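Local coordinates for YebG family protein (Pseudomonas syringae pv. tomato, PDB 3ERM) that is of unknown function and belongs to the YebG family, here a small all-helical protein that assembles as two copies, at residues M32-L43 / A55-R66. Residues are numbered along the deposited sequence; the frame is centred on the assembly and turned at random.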
HETATM    1  N   MSE A  32       9.160  -8.972   5.442  1.00 53.36           N
HETATM    2  CA  MSE A  32       8.859  -7.536   5.536  1.00 53.37           C
HETATM    3  C   MSE A  32       9.727  -6.744   4.521  1.00 52.07           C
HETATM    4  O   MSE A  32       9.220  -5.914   3.744  1.00 51.27           O
HETATM    5  CB  MSE A  32       9.103  -7.089   6.984  1.00 56.75           C
HETATM    6  CG  MSE A  32       8.797  -5.654   7.318  1.00 61.79           C
HETATM    7 SE   MSE A  32      10.060  -4.394   6.461  0.70 68.42          SE
HETATM    8  CE  MSE A  32       9.124  -2.748   6.825  1.00 67.58           C
ATOM      9  N   LEU A  33      11.026  -7.035   4.529  1.00 50.24           N
ATOM     10  CA  LEU A  33      12.003  -6.393   3.676  1.00 48.84           C
ATOM     11  C   LEU A  33      11.767  -6.758   2.235  1.00 48.28           C
ATOM     12  O   LEU A  33      11.680  -5.870   1.392  1.00 49.16           O
ATOM     13  CB  LEU A  33      13.410  -6.816   4.073  1.00 48.79           C
ATOM     14  CG  LEU A  33      13.809  -6.425   5.487  1.00 49.19           C
ATOM     15  CD1 LEU A  33      14.973  -7.291   5.976  1.00 49.39           C
ATOM     16  CD2 LEU A  33      14.135  -4.931   5.540  1.00 48.70           C
ATOM     17  N   GLU A  34      11.661  -8.054   1.945  1.00 47.36           N
ATOM     18  CA  GLU A  34      11.406  -8.487   0.578  1.00 46.75           C
ATOM     19  C   GLU A  34      10.154  -7.800  -0.009  1.00 44.44           C
ATOM     20  O   GLU A  34      10.154  -7.436  -1.167  1.00 43.56           O
ATOM     21  CB  GLU A  34      11.320 -10.010   0.483  1.00 49.34           C
ATOM     22  CG  GLU A  34      11.079 -10.519  -0.936  1.00 53.32           C
ATOM     23  CD  GLU A  34      10.526 -11.974  -1.029  1.00 57.07           C
ATOM     24  OE1 GLU A  34      10.150 -12.600   0.028  1.00 57.93           O
ATOM     25  OE2 GLU A  34      10.461 -12.485  -2.198  1.00 57.60           O
ATOM     26  N   LEU A  35       9.116  -7.609   0.806  1.00 42.79           N
ATOM     27  CA  LEU A  35       7.901  -6.888   0.410  1.00 41.74           C
ATOM     28  C   LEU A  35       8.114  -5.404   0.210  1.00 43.35           C
ATOM     29  O   LEU A  35       7.538  -4.802  -0.705  1.00 45.34           O
ATOM     30  CB  LEU A  35       6.794  -7.032   1.454  1.00 38.36           C
ATOM     31  CG  LEU A  35       5.472  -6.293   1.153  1.00 37.54           C
ATOM     32  CD1 LEU A  35       4.745  -6.789  -0.119  1.00 34.24           C
ATOM     33  CD2 LEU A  35       4.526  -6.368   2.361  1.00 37.31           C
ATOM     34  N   ALA A  36       8.901  -4.799   1.086  1.00 43.95           N
ATOM     35  CA  ALA A  36       9.080  -3.377   1.021  1.00 45.10           C
ATOM     36  C   ALA A  36       9.828  -3.128  -0.289  1.00 46.62           C
ATOM     37  O   ALA A  36       9.513  -2.195  -1.049  1.00 47.02           O
ATOM     38  CB  ALA A  36       9.868  -2.864   2.245  1.00 44.50           C
ATOM     39  N   GLU A  37      10.778  -4.010  -0.578  1.00 47.36           N
ATOM     40  CA  GLU A  37      11.589  -3.882  -1.780  1.00 48.72           C
ATOM     41  C   GLU A  37      10.806  -4.040  -3.098  1.00 48.28           C
ATOM     42  O   GLU A  37      11.057  -3.330  -4.062  1.00 48.61           O
ATOM     43  CB  GLU A  37      12.714  -4.893  -1.729  1.00 49.70           C
ATOM     44  CG  GLU A  37      13.702  -4.691  -2.840  1.00 52.30           C
ATOM     45  CD  GLU A  37      14.818  -5.681  -2.772  1.00 53.87           C
ATOM     46  OE1 GLU A  37      14.922  -6.365  -1.727  1.00 54.31           O
ATOM     47  OE2 GLU A  37      15.581  -5.771  -3.761  1.00 55.28           O
ATOM     48  N   LEU A  38       9.875  -4.980  -3.149  1.00 46.68           N
ATOM     49  CA  LEU A  38       9.097  -5.136  -4.349  1.00 45.85           C
ATOM     50  C   LEU A  38       8.129  -3.969  -4.474  1.00 45.11           C
ATOM     51  O   LEU A  38       7.980  -3.411  -5.550  1.00 45.55           O
ATOM     52  CB  LEU A  38       8.375  -6.489  -4.350  1.00 46.43           C
ATOM     53  CG  LEU A  38       9.297  -7.718  -4.411  1.00 46.39           C
ATOM     54  CD1 LEU A  38       8.571  -8.991  -3.984  1.00 46.76           C
ATOM     55  CD2 LEU A  38       9.947  -7.943  -5.772  1.00 45.67           C
ATOM     56  N   LEU A  39       7.525  -3.558  -3.366  1.00 44.69           N
ATOM     57  CA  LEU A  39       6.647  -2.376  -3.371  1.00 45.50           C
ATOM     58  C   LEU A  39       7.309  -1.090  -3.875  1.00 45.17           C
ATOM     59  O   LEU A  39       6.692  -0.314  -4.616  1.00 46.60           O
ATOM     60  CB  LEU A  39       6.156  -2.099  -1.967  1.00 45.78           C
ATOM     61  CG  LEU A  39       4.715  -2.223  -1.465  1.00 47.36           C
ATOM     62  CD1 LEU A  39       3.747  -2.958  -2.382  1.00 47.48           C
ATOM     63  CD2 LEU A  39       4.781  -2.844  -0.047  1.00 46.96           C
ATOM     64  N   THR A  40       8.544  -0.856  -3.438  1.00 44.39           N
ATOM     65  CA  THR A  40       9.334   0.263  -3.879  1.00 44.86           C
ATOM     66  C   THR A  40       9.466   0.190  -5.358  1.00 46.04           C
ATOM     67  O   THR A  40       9.269   1.192  -6.034  1.00 47.48           O
ATOM     68  CB  THR A  40      10.728   0.193  -3.298  1.00 44.67           C
ATOM     69  OG1 THR A  40      10.608   0.313  -1.880  1.00 45.14           O
ATOM     70  CG2 THR A  40      11.645   1.341  -3.868  1.00 43.92           C
ATOM     71  N   ASP A  41       9.787  -0.992  -5.857  1.00 46.53           N
ATOM     72  CA  ASP A  41       9.955  -1.114  -7.248  1.00 49.43           C
ATOM     73  C   ASP A  41       8.690  -0.892  -8.063  1.00 49.80           C
ATOM     74  O   ASP A  41       8.772  -0.275  -9.157  1.00 51.39           O
ATOM     75  CB  ASP A  41      10.559  -2.424  -7.662  1.00 52.76           C
ATOM     76  CG  ASP A  41      10.722  -2.477  -9.186  1.00 57.07           C
ATOM     77  OD1 ASP A  41      11.426  -1.562  -9.735  1.00 56.96           O
ATOM     78  OD2 ASP A  41      10.083  -3.366  -9.837  1.00 58.55           O
ATOM     79  N   VAL A  42       7.538  -1.394  -7.598  1.00 48.28           N
ATOM     80  CA  VAL A  42       6.316  -1.205  -8.404  1.00 46.38           C
ATOM     81  C   VAL A  42       5.888   0.256  -8.347  1.00 46.80           C
ATOM     82  O   VAL A  42       5.367   0.777  -9.317  1.00 48.20           O
ATOM     83  CB  VAL A  42       5.106  -2.170  -8.099  1.00 45.43           C
ATOM     84  CG1 VAL A  42       5.555  -3.588  -7.757  1.00 44.06           C
ATOM     85  CG2 VAL A  42       4.203  -1.612  -7.061  1.00 45.30           C
ATOM     86  N   LEU A  43       6.158   0.925  -7.228  1.00 46.29           N
ATOM     87  CA  LEU A  43       5.771   2.310  -7.072  1.00 45.51           C
ATOM     88  C   LEU A  43       6.592   3.250  -7.925  1.00 45.98           C
ATOM     89  O   LEU A  43       6.023   4.117  -8.616  1.00 45.94           O
ATOM     90  CB  LEU A  43       5.808   2.741  -5.615  1.00 44.75           C
ATOM     91  CG  LEU A  43       4.715   2.149  -4.706  1.00 44.87           C
ATOM     92  CD1 LEU A  43       4.929   2.706  -3.277  1.00 43.69           C
ATOM     93  CD2 LEU A  43       3.304   2.483  -5.206  1.00 44.02           C
ATOM     94  N   ALA A  55       9.265   6.576  -2.254  1.00 43.66           N
ATOM     95  CA  ALA A  55       8.708   5.238  -2.544  1.00 43.85           C
ATOM     96  C   ALA A  55       9.258   4.234  -1.549  1.00 45.29           C
ATOM     97  O   ALA A  55       8.540   3.326  -1.074  1.00 43.02           O
ATOM     98  CB  ALA A  55       9.065   4.796  -3.951  1.00 41.65           C
ATOM     99  N   GLU A  56      10.539   4.416  -1.233  1.00 45.70           N
ATOM    100  CA  GLU A  56      11.221   3.554  -0.290  1.00 48.27           C
ATOM    101  C   GLU A  56      10.506   3.643   1.078  1.00 48.61           C
ATOM    102  O   GLU A  56      10.083   2.614   1.645  1.00 48.36           O
ATOM    103  CB  GLU A  56      12.657   4.007  -0.208  1.00 49.68           C
ATOM    104  CG  GLU A  56      13.640   3.026   0.319  1.00 53.43           C
ATOM    105  CD  GLU A  56      15.039   3.672   0.427  1.00 56.19           C
ATOM    106  OE1 GLU A  56      15.666   3.632   1.528  1.00 55.80           O
ATOM    107  OE2 GLU A  56      15.485   4.258  -0.600  1.00 57.31           O
ATOM    108  N   ASP A  57      10.292   4.885   1.523  1.00 48.03           N
ATOM    109  CA  ASP A  57       9.803   5.231   2.860  1.00 49.03           C
ATOM    110  C   ASP A  57       8.407   4.692   3.083  1.00 49.20           C
ATOM    111  O   ASP A  57       8.087   4.164   4.155  1.00 47.98           O
ATOM    112  CB  ASP A  57       9.746   6.762   3.053  1.00 49.80           C
ATOM    113  CG  ASP A  57      11.096   7.380   3.362  1.00 50.90           C
ATOM    114  OD1 ASP A  57      12.010   6.671   3.802  1.00 51.50           O
ATOM    115  OD2 ASP A  57      11.252   8.605   3.178  1.00 53.48           O
ATOM    116  N   ALA A  58       7.588   4.861   2.059  1.00 48.93           N
ATOM    117  CA  ALA A  58       6.191   4.506   2.125  1.00 49.49           C
ATOM    118  C   ALA A  58       6.058   2.992   2.057  1.00 49.18           C
ATOM    119  O   ALA A  58       5.175   2.422   2.679  1.00 48.42           O
ATOM    120  CB  ALA A  58       5.444   5.168   0.982  1.00 48.05           C
ATOM    121  N   SER A  59       6.955   2.362   1.299  1.00 49.83           N
ATOM    122  CA  SER A  59       6.988   0.906   1.139  1.00 50.26           C
ATOM    123  C   SER A  59       7.344   0.216   2.438  1.00 50.06           C
ATOM    124  O   SER A  59       6.719  -0.791   2.772  1.00 51.29           O
ATOM    125  CB  SER A  59       8.005   0.500   0.072  1.00 50.20           C
ATOM    126  OG  SER A  59       7.464   0.810  -1.186  1.00 51.78           O
ATOM    127  N   ILE A  60       8.341   0.754   3.156  1.00 48.35           N
ATOM    128  CA  ILE A  60       8.760   0.202   4.443  1.00 46.60           C
ATOM    129  C   ILE A  60       7.616   0.359   5.411  1.00 45.86           C
ATOM    130  O   ILE A  60       7.394  -0.481   6.259  1.00 47.05           O
ATOM    131  CB  ILE A  60       9.996   0.919   5.008  1.00 47.48           C
ATOM    132  CG1 ILE A  60      11.207   0.691   4.103  1.00 47.40           C
ATOM    133  CG2 ILE A  60      10.348   0.416   6.428  1.00 45.91           C
ATOM    134  CD1 ILE A  60      12.530   1.204   4.685  1.00 47.07           C
ATOM    135  N   TYR A  61       6.854   1.423   5.264  1.00 44.06           N
ATOM    136  CA  TYR A  61       5.862   1.731   6.261  1.00 43.54           C
ATOM    137  C   TYR A  61       4.703   0.754   6.144  1.00 43.56           C
ATOM    138  O   TYR A  61       4.237   0.189   7.138  1.00 43.62           O
ATOM    139  CB  TYR A  61       5.364   3.161   6.107  1.00 42.10           C
ATOM    140  CG  TYR A  61       4.151   3.431   6.940  1.00 41.66           C
ATOM    141  CD1 TYR A  61       4.264   3.584   8.338  1.00 41.79           C
ATOM    142  CD2 TYR A  61       2.874   3.459   6.364  1.00 41.16           C
ATOM    143  CE1 TYR A  61       3.126   3.813   9.146  1.00 42.16           C
ATOM    144  CE2 TYR A  61       1.715   3.681   7.156  1.00 41.28           C
ATOM    145  CZ  TYR A  61       1.852   3.873   8.540  1.00 42.81           C
ATOM    146  OH  TYR A  61       0.740   4.113   9.340  1.00 43.74           O
HETATM  147  N   MSE A  62       4.242   0.587   4.915  1.00 42.04           N
HETATM  148  CA  MSE A  62       3.210  -0.385   4.582  1.00 42.08           C
HETATM  149  C   MSE A  62       3.672  -1.797   4.950  1.00 41.99           C
HETATM  150  O   MSE A  62       2.914  -2.532   5.571  1.00 40.66           O
HETATM  151  CB  MSE A  62       2.846  -0.310   3.089  1.00 41.04           C
HETATM  152  CG  MSE A  62       2.607   1.103   2.608  1.00 42.32           C
HETATM  153 SE   MSE A  62       1.604   1.170   0.919  0.60 46.34          SE
HETATM  154  CE  MSE A  62      -0.028   1.718   1.596  1.00 45.29           C
ATOM    155  N   ALA A  63       4.902  -2.162   4.555  1.00 41.83           N
ATOM    156  CA  ALA A  63       5.407  -3.495   4.811  1.00 42.67           C
ATOM    157  C   ALA A  63       5.372  -3.756   6.321  1.00 43.49           C
ATOM    158  O   ALA A  63       4.894  -4.791   6.728  1.00 44.33           O
ATOM    159  CB  ALA A  63       6.810  -3.695   4.233  1.00 41.53           C
ATOM    160  N   LYS A  64       5.798  -2.794   7.150  1.00 43.96           N
ATOM    161  CA  LYS A  64       5.738  -2.943   8.631  1.00 42.82           C
ATOM    162  C   LYS A  64       4.299  -3.046   9.188  1.00 42.73           C
ATOM    163  O   LYS A  64       4.106  -3.403  10.341  1.00 41.63           O
ATOM    164  CB  LYS A  64       6.427  -1.776   9.327  1.00 42.73           C
ATOM    165  CG  LYS A  64       7.966  -1.729   9.314  1.00 44.26           C
ATOM    166  CD  LYS A  64       8.431  -0.361   9.903  1.00 46.01           C
ATOM    167  CE  LYS A  64       9.949  -0.104   9.887  1.00 47.23           C
ATOM    168  NZ  LYS A  64      10.677  -0.575  11.108  1.00 49.80           N
ATOM    169  N   ASN A  65       3.295  -2.687   8.385  1.00 41.45           N
ATOM    170  CA  ASN A  65       1.907  -2.764   8.812  1.00 39.62           C
ATOM    171  C   ASN A  65       1.129  -3.597   7.827  1.00 40.89           C
ATOM    172  O   ASN A  65      -0.056  -3.297   7.519  1.00 39.28           O
ATOM    173  CB  ASN A  65       1.360  -1.376   8.823  1.00 39.76           C
ATOM    174  CG  ASN A  65       2.091  -0.511   9.794  1.00 41.36           C
ATOM    175  OD1 ASN A  65       1.836  -0.565  10.968  1.00 40.68           O
ATOM    176  ND2 ASN A  65       3.027   0.284   9.307  1.00 42.97           N
ATOM    177  N   ARG A  66       1.808  -4.625   7.292  1.00 41.25           N
ATOM    178  CA  ARG A  66       1.217  -5.380   6.189  1.00 43.45           C
ATOM    179  C   ARG A  66      -0.130  -6.003   6.532  1.00 43.15           C
ATOM    180  O   ARG A  66      -0.993  -6.097   5.642  1.00 44.86           O
ATOM    181  CB  ARG A  66       2.178  -6.405   5.549  1.00 43.63           C
ATOM    182  CG  ARG A  66       2.568  -7.537   6.401  1.00 43.95           C
ATOM    183  CD  ARG A  66       3.602  -8.415   5.700  1.00 45.05           C
ATOM    184  NE  ARG A  66       3.102  -9.065   4.473  1.00 46.54           N
ATOM    185  CZ  ARG A  66       3.845  -9.811   3.645  1.00 46.70           C
ATOM    186  NH1 ARG A  66       5.134 -10.039   3.892  1.00 46.11           N
ATOM    187  NH2 ARG A  66       3.296 -10.340   2.563  1.00 47.70           N
TER
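Ser-59 fits as a knob into a hole formed by Ala-36, Leu-39, Thr-40 and Leu-43, at the middle of an antiparallel helical hairpin in which helix 22-46 turns back through a short loop into helix 52-63. The axes of the two segments approach to 8.1 Å at an angle of 140°, a spacing that the small residues along the seam allow: Ala-36 CB meets Ala-63 CB at 3.7 Å, with Ile-60 CG1 beside it.

The hydroxyl of Ser-59 is turned back to its own helix. With OG anti to the carbonyl carbon (chi1 -74°), it donates to Ala-55 O, and that oxygen also accepts from Ser-59 N on the other face of its carbonyl plane. Thr-40 likewise bonds within its own helix: its OG1 donates to Ala-36 O from above the carbonyl plane. These intrahelical bonds give each hydroxyl an acceptor in its own helix; the oxygens, Ser-59 OG and Thr-40 OG1, lie 3.3 Å apart. Leu-43 closes the loop-side end, its CB against Ala-55 CB and its CD1 beside Ser-59 OG, while Leu-50 of the connecting loop touches Leu-43 and Ala-55.

At the far end the selenium of Met-32, modelled as selenomethionine, lies 4.0 Å from Ala-63 CB, and Leu-35 reaches Arg-66 at the start of helix 66-74. Arg-66 NE bonds to the carbonyl of Phe-73 of the second subunit, which links the start of helix 66-74 to the other chain. One methyl, Leu-35 CD2, sits over the centre of the Arg-66 guanidinium, 3.7 Å above its plane.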